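Local coordinates for Anapc5 protein (Xenopus laevis, PDB 5BPZ), which is a subunit of the anaphase-promoting complex (APC/C), a ubiquitin ligase that drives the cell cycle, and probably contributes to its scaffold through this helical N-terminal domain, at residues 142-146 against 147-151; 91-94 against 95-99; 60-63 against 64-67. All blocks are in the same frame, centred on the assembly; numbering follows the deposited sequence.

Contact 1: residues 142-146 against 147-151; sequences NKLSF and SQVYK
Leu144 leans against Val149, five residues further on, where the chain turns into helix 146-164. Their side chains slant across each other. Leu144 CB lies only 3.4 Å from Val149 CG2, tighter than a usual carbon contact. The same methyl also meets the CD1 branch of Leu144, at 3.8 Å. Rotation about the first bond of Leu144 (chi1 49°) places CG between the backbone N and the carbonyl carbon, and this sets CD1 beside that methyl. Val149 is buried, and its side chain also reaches Leu103 and Met106 of helix 103-114.

Ser145 points its side chain toward the new helix. Its OG accepts a weak bond from Gln148 N at 3.4 Å, and the N-H aims at it well, with an angle of 166°. Ser145 OG also lies 3.6 Å from Ser147 CB. The carbonyl of Ser145 is engaged as well: Val149 N donates to Ser145 O over 3.0 Å. This donor lies nearly along the C=O axis.

Phe146 and Tyr150 are one turn apart and joined through the backbone, Tyr150 N to Phe146 O at 3.0 Å. The Phe146 side chain turns away from the residues after it. Both aromatic side chains touch Leu103. Tyr150 CB stays close to Phe146 O, at 3.5 Å, while its ring leads away.

The arrangement is that of a helix N-terminus. Ser145 is the N-cap. The apolar pair formed by Leu144 just before it and Val149 in the first turn is the hydrophobic staple.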
loop_
_atom_site.group_PDB
_atom_site.type_symbol
_atom_site.label_atom_id
_atom_site.label_comp_id
_atom_site.label_asym_id
_atom_site.label_seq_id
_atom_site.Cartn_x
_atom_site.Cartn_y
_atom_site.Cartn_z
ATOM N N ASN A 142 13.646 -5.595 -3.648
ATOM C CA ASN A 142 14.494 -6.590 -4.322
ATOM C C ASN A 142 15.912 -6.683 -3.745
ATOM O O ASN A 142 16.490 -7.769 -3.745
ATOM C CB ASN A 142 14.530 -6.356 -5.842
ATOM C CG ASN A 142 13.221 -6.597 -6.567
ATOM O OD1 ASN A 142 12.514 -7.589 -6.351
ATOM N ND2 ASN A 142 12.907 -5.721 -7.506
ATOM N N LYS A 143 16.472 -5.559 -3.246
ATOM C CA LYS A 143 17.796 -5.533 -2.607
ATOM C C LYS A 143 17.569 -5.920 -1.140
ATOM O O LYS A 143 17.986 -5.227 -0.206
ATOM C CB LYS A 143 18.447 -4.147 -2.759
ATOM C CG LYS A 143 19.161 -3.975 -4.098
ATOM C CD LYS A 143 18.625 -2.788 -4.886
ATOM C CE LYS A 143 18.402 -3.114 -6.345
ATOM N NZ LYS A 143 17.173 -3.925 -6.560
ATOM N N LEU A 144 16.871 -7.052 -0.970
ATOM C CA LEU A 144 16.380 -7.584 0.281
ATOM C C LEU A 144 17.458 -8.059 1.262
ATOM O O LEU A 144 18.248 -7.263 1.761
ATOM C CB LEU A 144 15.302 -8.683 0.064
ATOM C CG LEU A 144 15.520 -9.848 -0.918
ATOM C CD1 LEU A 144 15.225 -11.179 -0.238
ATOM C CD2 LEU A 144 14.562 -9.748 -2.075
ATOM N N SER A 145 17.421 -9.347 1.559
ATOM C CA SER A 145 18.125 -10.194 2.509
ATOM C C SER A 145 16.900 -10.926 3.003
ATOM O O SER A 145 15.938 -10.270 3.429
ATOM C CB SER A 145 18.786 -9.386 3.629
ATOM O OG SER A 145 18.725 -10.015 4.896
ATOM N N PHE A 146 16.865 -12.258 2.828
ATOM C CA PHE A 146 15.714 -13.074 3.220
ATOM C C PHE A 146 15.258 -12.802 4.659
ATOM O O PHE A 146 14.054 -12.819 4.920
ATOM C CB PHE A 146 15.966 -14.567 2.969
ATOM C CG PHE A 146 14.708 -15.403 2.980
ATOM C CD1 PHE A 146 13.778 -15.307 1.950
ATOM C CD2 PHE A 146 14.440 -16.270 4.034
ATOM C CE1 PHE A 146 12.599 -16.057 1.979
ATOM C CE2 PHE A 146 13.271 -17.036 4.052
ATOM C CZ PHE A 146 12.358 -16.923 3.025
ATOM N N SER A 147 16.225 -12.499 5.562
ATOM C CA SER A 147 16.010 -12.130 6.968
ATOM C C SER A 147 15.161 -10.860 7.024
ATOM O O SER A 147 14.130 -10.852 7.690
ATOM C CB SER A 147 17.349 -11.874 7.659
ATOM O OG SER A 147 17.190 -11.224 8.911
ATOM N N GLN A 148 15.581 -9.815 6.272
ATOM C CA GLN A 148 14.919 -8.517 6.187
ATOM C C GLN A 148 13.500 -8.613 5.607
ATOM O O GLN A 148 12.603 -7.911 6.091
ATOM C CB GLN A 148 15.789 -7.513 5.417
ATOM C CG GLN A 148 17.058 -7.079 6.157
ATOM C CD GLN A 148 17.792 -5.960 5.448
ATOM O OE1 GLN A 148 18.277 -6.104 4.322
ATOM N NE2 GLN A 148 17.911 -4.817 6.107
ATOM N N VAL A 149 13.288 -9.513 4.610
ATOM C CA VAL A 149 11.973 -9.754 3.989
ATOM C C VAL A 149 11.036 -10.447 4.980
ATOM O O VAL A 149 9.868 -10.057 5.089
ATOM C CB VAL A 149 12.081 -10.478 2.615
ATOM C CG1 VAL A 149 10.843 -11.316 2.295
ATOM C CG2 VAL A 149 12.332 -9.478 1.501
ATOM N N TYR A 150 11.554 -11.454 5.718
ATOM C CA TYR A 150 10.785 -12.182 6.731
ATOM C C TYR A 150 10.373 -11.225 7.856
ATOM O O TYR A 150 9.207 -11.229 8.253
ATOM C CB TYR A 150 11.563 -13.397 7.275
ATOM C CG TYR A 150 10.703 -14.327 8.108
ATOM C CD1 TYR A 150 9.937 -15.324 7.510
ATOM C CD2 TYR A 150 10.623 -14.187 9.492
ATOM C CE1 TYR A 150 9.125 -16.169 8.268
ATOM C CE2 TYR A 150 9.812 -15.021 10.260
ATOM C CZ TYR A 150 9.066 -16.014 9.644
ATOM O OH TYR A 150 8.269 -16.849 10.394
ATOM N N LYS A 151 11.315 -10.371 8.328
ATOM C CA LYS A 151 11.050 -9.372 9.376
ATOM C C LYS A 151 10.091 -8.284 8.871
ATOM O O LYS A 151 9.396 -7.665 9.678
ATOM C CB LYS A 151 12.351 -8.749 9.942
ATOM C CG LYS A 151 13.360 -9.731 10.556
ATOM C CD LYS A 151 12.867 -10.418 11.825
ATOM C CE LYS A 151 13.726 -11.609 12.177
ATOM N NZ LYS A 151 13.147 -12.386 13.302
#

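Contact 2: residues 91-94 against 95-99; sequences VHIR and IKLMA
Val91 and Ile95 meet one turn apart on helix 85-99, a regular alpha-helix of this all-helical domain. Most of the contact follows the i to i+4 step.

Backbone bonds come first. Four consecutive carbonyls, Val91 to Arg94, accept from the N-H groups of Ile95 to Met98. The run has no break. The bond from Leu97 N to Ile93 O, at 2.9 Å, is the shortest of the four.

Two apolar contacts have the same i to i+4 spacing. Val91 and Ile95 lie side by side and point the same way. Val91 CG1 touches Ile95 CD1 at 3.8 Å. This pair is buried against helices 32-46 and 73-83. On an exposed side, Ile93 CG2 meets Leu97 CD1 at 3.9 Å, the two side chains set at a slant. A third contact is i to i+3. Here Ile93 runs alongside the aliphatic part of Lys96, with Ile93 CD1 at 4.1 Å from Lys96 CD.

Among the charged groups, Arg94 finds its partner on another helix. It starts out with CG opposite its backbone N (chi1 177°), then bends at chi2 and chi3. Its NH2 makes a salt bridge with Glu43 of helix 32-46. Lys96 NZ makes long, weak ion pairs with Glu100, just after this helix, and with Glu164.

Carbon atoms also lie close to backbone oxygens. Lys96 CB is 3.3 Å from Ile93 O, and Leu97 CG is at the same distance from that oxygen. Ile93 O is thus lined by both side chains. The terminal methyl Ile95 CD1 comes to 3.3 Å from Val91 O.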
loop_
_atom_site.group_PDB
_atom_site.type_symbol
_atom_site.label_atom_id
_atom_site.label_comp_id
_atom_site.label_asym_id
_atom_site.label_seq_id
_atom_site.Cartn_x
_atom_site.Cartn_y
_atom_site.Cartn_z
ATOM N N VAL A 91 -8.591 -1.452 0.337
ATOM C CA VAL A 91 -7.213 -1.292 0.796
ATOM C C VAL A 91 -7.068 -2.055 2.118
ATOM O O VAL A 91 -6.168 -2.890 2.245
ATOM C CB VAL A 91 -6.829 0.208 0.941
ATOM C CG1 VAL A 91 -5.520 0.386 1.705
ATOM C CG2 VAL A 91 -6.745 0.883 -0.419
ATOM N N HIS A 92 -7.988 -1.788 3.070
ATOM C CA HIS A 92 -8.024 -2.399 4.397
ATOM C C HIS A 92 -8.078 -3.937 4.352
ATOM O O HIS A 92 -7.269 -4.590 5.018
ATOM C CB HIS A 92 -9.170 -1.803 5.236
ATOM C CG HIS A 92 -9.267 -2.375 6.614
ATOM N ND1 HIS A 92 -8.362 -2.036 7.602
ATOM C CD2 HIS A 92 -10.142 -3.280 7.113
ATOM C CE1 HIS A 92 -8.726 -2.726 8.670
ATOM N NE2 HIS A 92 -9.782 -3.497 8.422
ATOM N N ILE A 93 -8.994 -4.502 3.535
ATOM C CA ILE A 93 -9.181 -5.954 3.383
ATOM C C ILE A 93 -7.997 -6.599 2.643
ATOM O O ILE A 93 -7.674 -7.750 2.927
ATOM C CB ILE A 93 -10.574 -6.327 2.749
ATOM C CG1 ILE A 93 -11.777 -5.659 3.481
ATOM C CG2 ILE A 93 -10.784 -7.846 2.617
ATOM C CD1 ILE A 93 -12.107 -6.131 4.929
ATOM N N ARG A 94 -7.359 -5.880 1.704
ATOM C CA ARG A 94 -6.205 -6.423 0.976
ATOM C C ARG A 94 -5.025 -6.650 1.938
ATOM O O ARG A 94 -4.354 -7.677 1.841
ATOM C CB ARG A 94 -5.799 -5.521 -0.201
ATOM C CG ARG A 94 -4.558 -6.000 -0.949
ATOM C CD ARG A 94 -4.886 -6.589 -2.303
ATOM N NE ARG A 94 -4.798 -5.570 -3.342
ATOM C CZ ARG A 94 -3.957 -5.613 -4.370
ATOM N NH1 ARG A 94 -3.150 -6.653 -4.534
ATOM N NH2 ARG A 94 -3.936 -4.629 -5.254
ATOM N N ILE A 95 -4.776 -5.686 2.847
ATOM C CA ILE A 95 -3.722 -5.783 3.859
ATOM C C ILE A 95 -4.097 -6.896 4.832
ATOM O O ILE A 95 -3.270 -7.767 5.088
ATOM C CB ILE A 95 -3.436 -4.412 4.541
ATOM C CG1 ILE A 95 -2.793 -3.447 3.524
ATOM C CG2 ILE A 95 -2.538 -4.569 5.793
ATOM C CD1 ILE A 95 -3.282 -2.016 3.686
ATOM N N LYS A 96 -5.372 -6.920 5.278
ATOM C CA LYS A 96 -5.951 -7.956 6.146
ATOM C C LYS A 96 -5.658 -9.374 5.611
ATOM O O LYS A 96 -5.199 -10.217 6.374
ATOM C CB LYS A 96 -7.478 -7.752 6.264
ATOM C CG LYS A 96 -8.197 -8.761 7.175
ATOM C CD LYS A 96 -9.681 -8.797 6.869
ATOM C CE LYS A 96 -10.545 -8.584 8.087
ATOM N NZ LYS A 96 -10.512 -9.749 9.008
ATOM N N LEU A 97 -5.913 -9.616 4.301
ATOM C CA LEU A 97 -5.696 -10.913 3.651
ATOM C C LEU A 97 -4.221 -11.259 3.526
ATOM O O LEU A 97 -3.860 -12.426 3.647
ATOM C CB LEU A 97 -6.396 -10.984 2.281
ATOM C CG LEU A 97 -7.927 -10.950 2.314
ATOM C CD1 LEU A 97 -8.488 -10.505 0.981
ATOM C CD2 LEU A 97 -8.520 -12.282 2.755
ATOM N N MET A 98 -3.371 -10.246 3.288
ATOM C CA MET A 98 -1.922 -10.413 3.207
ATOM C C MET A 98 -1.373 -10.812 4.584
ATOM O O MET A 98 -0.589 -11.754 4.677
ATOM C CB MET A 98 -1.275 -9.113 2.733
ATOM C CG MET A 98 -0.508 -9.267 1.466
ATOM S SD MET A 98 -0.143 -7.672 0.733
ATOM C CE MET A 98 1.330 -7.312 1.511
ATOM N N ALA A 99 -1.825 -10.113 5.649
ATOM C CA ALA A 99 -1.444 -10.338 7.047
ATOM C C ALA A 99 -1.988 -11.670 7.584
ATOM O O ALA A 99 -1.285 -12.357 8.326
ATOM C CB ALA A 99 -1.927 -9.179 7.911
#

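Contact 3: residues 60-63 against 64-67; sequences KQIL and PLLQ
Leu65 and Ile62 touch across the last turns of helix 52-67, where the helix is kinked at Pro64. Leu65 can be followed outward from its backbone. Its CB lies against the carbonyl of Ile62, with Leu65 CB to Ile62 O at 3.3 Å. A chi1 of -67° turns CG back along the helix, and Leu65 CG stays near Ile62 O, at 3.7 Å. At the tip, Leu65 CD1 meets Ile62 CG1 at 4.0 Å. The side chain also touches Leu40 of helix 32-46 and Leu76 of helix 73-83.

The other branch of Ile62 serves the next leucine. Ile62 CG2 packs on Leu66 CD1 at 3.8 Å. Ile62 thus offers one branch to each of two successive leucines. Leu66 and Leu63 continue this apolar surface toward Val130 of helix 129-142.

The proline ring fits against the turn before it. Pro64 CD is 3.5 Å from Gln61 O.

Two backbone bonds step back three residues. Leu65 N donates to Ile62 O over 3.0 Å. Leu66 N reaches Leu63 O at the same length, but from 51° above the carbonyl plane. A weak bond from Gln67 N to Leu63 O steps back four.

Pro64 has no N-H to give, so it cannot make the usual bond to the carbonyl of Lys60. Leu65 N does not make its i to i+4 bond either. The i to i+3 bonds are consistent with a locally tightened turn at the kink, with Ile62 and Leu65 buried against neighbouring helices.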
loop_
_atom_site.group_PDB
_atom_site.type_symbol
_atom_site.label_atom_id
_atom_site.label_comp_id
_atom_site.label_asym_id
_atom_site.label_seq_id
_atom_site.Cartn_x
_atom_site.Cartn_y
_atom_site.Cartn_z
ATOM N N LYS A 60 -3.160 13.053 -7.543
ATOM C CA LYS A 60 -2.547 14.326 -7.151
ATOM C C LYS A 60 -2.822 14.569 -5.653
ATOM O O LYS A 60 -1.928 14.992 -4.921
ATOM C CB LYS A 60 -3.121 15.505 -7.971
ATOM C CG LYS A 60 -2.873 15.440 -9.476
ATOM C CD LYS A 60 -3.694 16.502 -10.209
ATOM C CE LYS A 60 -3.725 16.315 -11.710
ATOM N NZ LYS A 60 -2.482 16.804 -12.365
ATOM N N GLN A 61 -4.063 14.309 -5.215
ATOM C CA GLN A 61 -4.518 14.496 -3.838
ATOM C C GLN A 61 -3.779 13.572 -2.850
ATOM O O GLN A 61 -3.574 13.949 -1.695
ATOM C CB GLN A 61 -6.049 14.289 -3.773
ATOM C CG GLN A 61 -6.714 14.682 -2.451
ATOM C CD GLN A 61 -8.212 14.848 -2.561
ATOM O OE1 GLN A 61 -8.926 14.009 -3.123
ATOM N NE2 GLN A 61 -8.728 15.937 -2.006
ATOM N N ILE A 62 -3.346 12.391 -3.331
ATOM C CA ILE A 62 -2.687 11.343 -2.550
ATOM C C ILE A 62 -1.172 11.561 -2.360
ATOM O O ILE A 62 -0.617 10.995 -1.415
ATOM C CB ILE A 62 -3.042 9.957 -3.197
ATOM C CG1 ILE A 62 -3.952 9.130 -2.269
ATOM C CG2 ILE A 62 -1.836 9.139 -3.699
ATOM C CD1 ILE A 62 -5.341 9.764 -1.984
ATOM N N LEU A 63 -0.527 12.407 -3.196
ATOM C CA LEU A 63 0.923 12.668 -3.165
ATOM C C LEU A 63 1.544 12.887 -1.752
ATOM O O LEU A 63 2.583 12.264 -1.521
ATOM C CB LEU A 63 1.336 13.809 -4.113
ATOM C CG LEU A 63 1.187 13.525 -5.623
ATOM C CD1 LEU A 63 1.840 14.610 -6.444
ATOM C CD2 LEU A 63 1.763 12.153 -6.013
ATOM N N PRO A 64 0.961 13.665 -0.785
ATOM C CA PRO A 64 1.595 13.781 0.553
ATOM C C PRO A 64 1.800 12.467 1.328
ATOM O O PRO A 64 2.647 12.429 2.212
ATOM C CB PRO A 64 0.651 14.724 1.309
ATOM C CG PRO A 64 -0.055 15.487 0.244
ATOM C CD PRO A 64 -0.260 14.497 -0.849
ATOM N N LEU A 65 1.030 11.406 1.010
ATOM C CA LEU A 65 1.142 10.086 1.638
ATOM C C LEU A 65 2.431 9.363 1.208
ATOM O O LEU A 65 2.981 8.571 1.972
ATOM C CB LEU A 65 -0.073 9.208 1.309
ATOM C CG LEU A 65 -1.428 9.633 1.891
ATOM C CD1 LEU A 65 -2.541 8.717 1.400
ATOM C CD2 LEU A 65 -1.411 9.659 3.434
ATOM N N LEU A 66 2.895 9.646 -0.019
ATOM C CA LEU A 66 4.084 9.061 -0.628
ATOM C C LEU A 66 5.341 9.761 -0.120
ATOM O O LEU A 66 6.406 9.150 -0.029
ATOM C CB LEU A 66 3.987 9.224 -2.157
ATOM C CG LEU A 66 3.226 8.161 -2.964
ATOM C CD1 LEU A 66 1.723 8.164 -2.675
ATOM C CD2 LEU A 66 3.400 8.412 -4.434
ATOM N N GLN A 67 5.201 11.046 0.216
ATOM C CA GLN A 67 6.272 11.932 0.661
ATOM C C GLN A 67 6.398 12.083 2.189
ATOM O O GLN A 67 7.482 12.396 2.681
ATOM C CB GLN A 67 6.093 13.315 0.001
ATOM C CG GLN A 67 6.148 13.274 -1.528
ATOM C CD GLN A 67 5.709 14.569 -2.163
ATOM O OE1 GLN A 67 4.560 14.717 -2.597
ATOM N NE2 GLN A 67 6.622 15.527 -2.259
#

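The three contacts are separate and follow one another along the chain in the order 3, 2, 1. Contacts 2 and 3 lie on opposite sides of the chain's centre, their own centres about 21 Å apart and their nearest atoms about 9 Å. Helices 32-46 and 73-83 touch both. Contacts 1 and 2 are about 20 Å apart between centres. Helix 103-114 bridges them, and Met106 meets side chains of both. Helix 146-164, which starts at contact 1, packs on contact 2. Contact 1 is about 26 Å from contact 3, centre to centre. A 1,2-ethanediol, probably from crystallisation, sits beside contact 1.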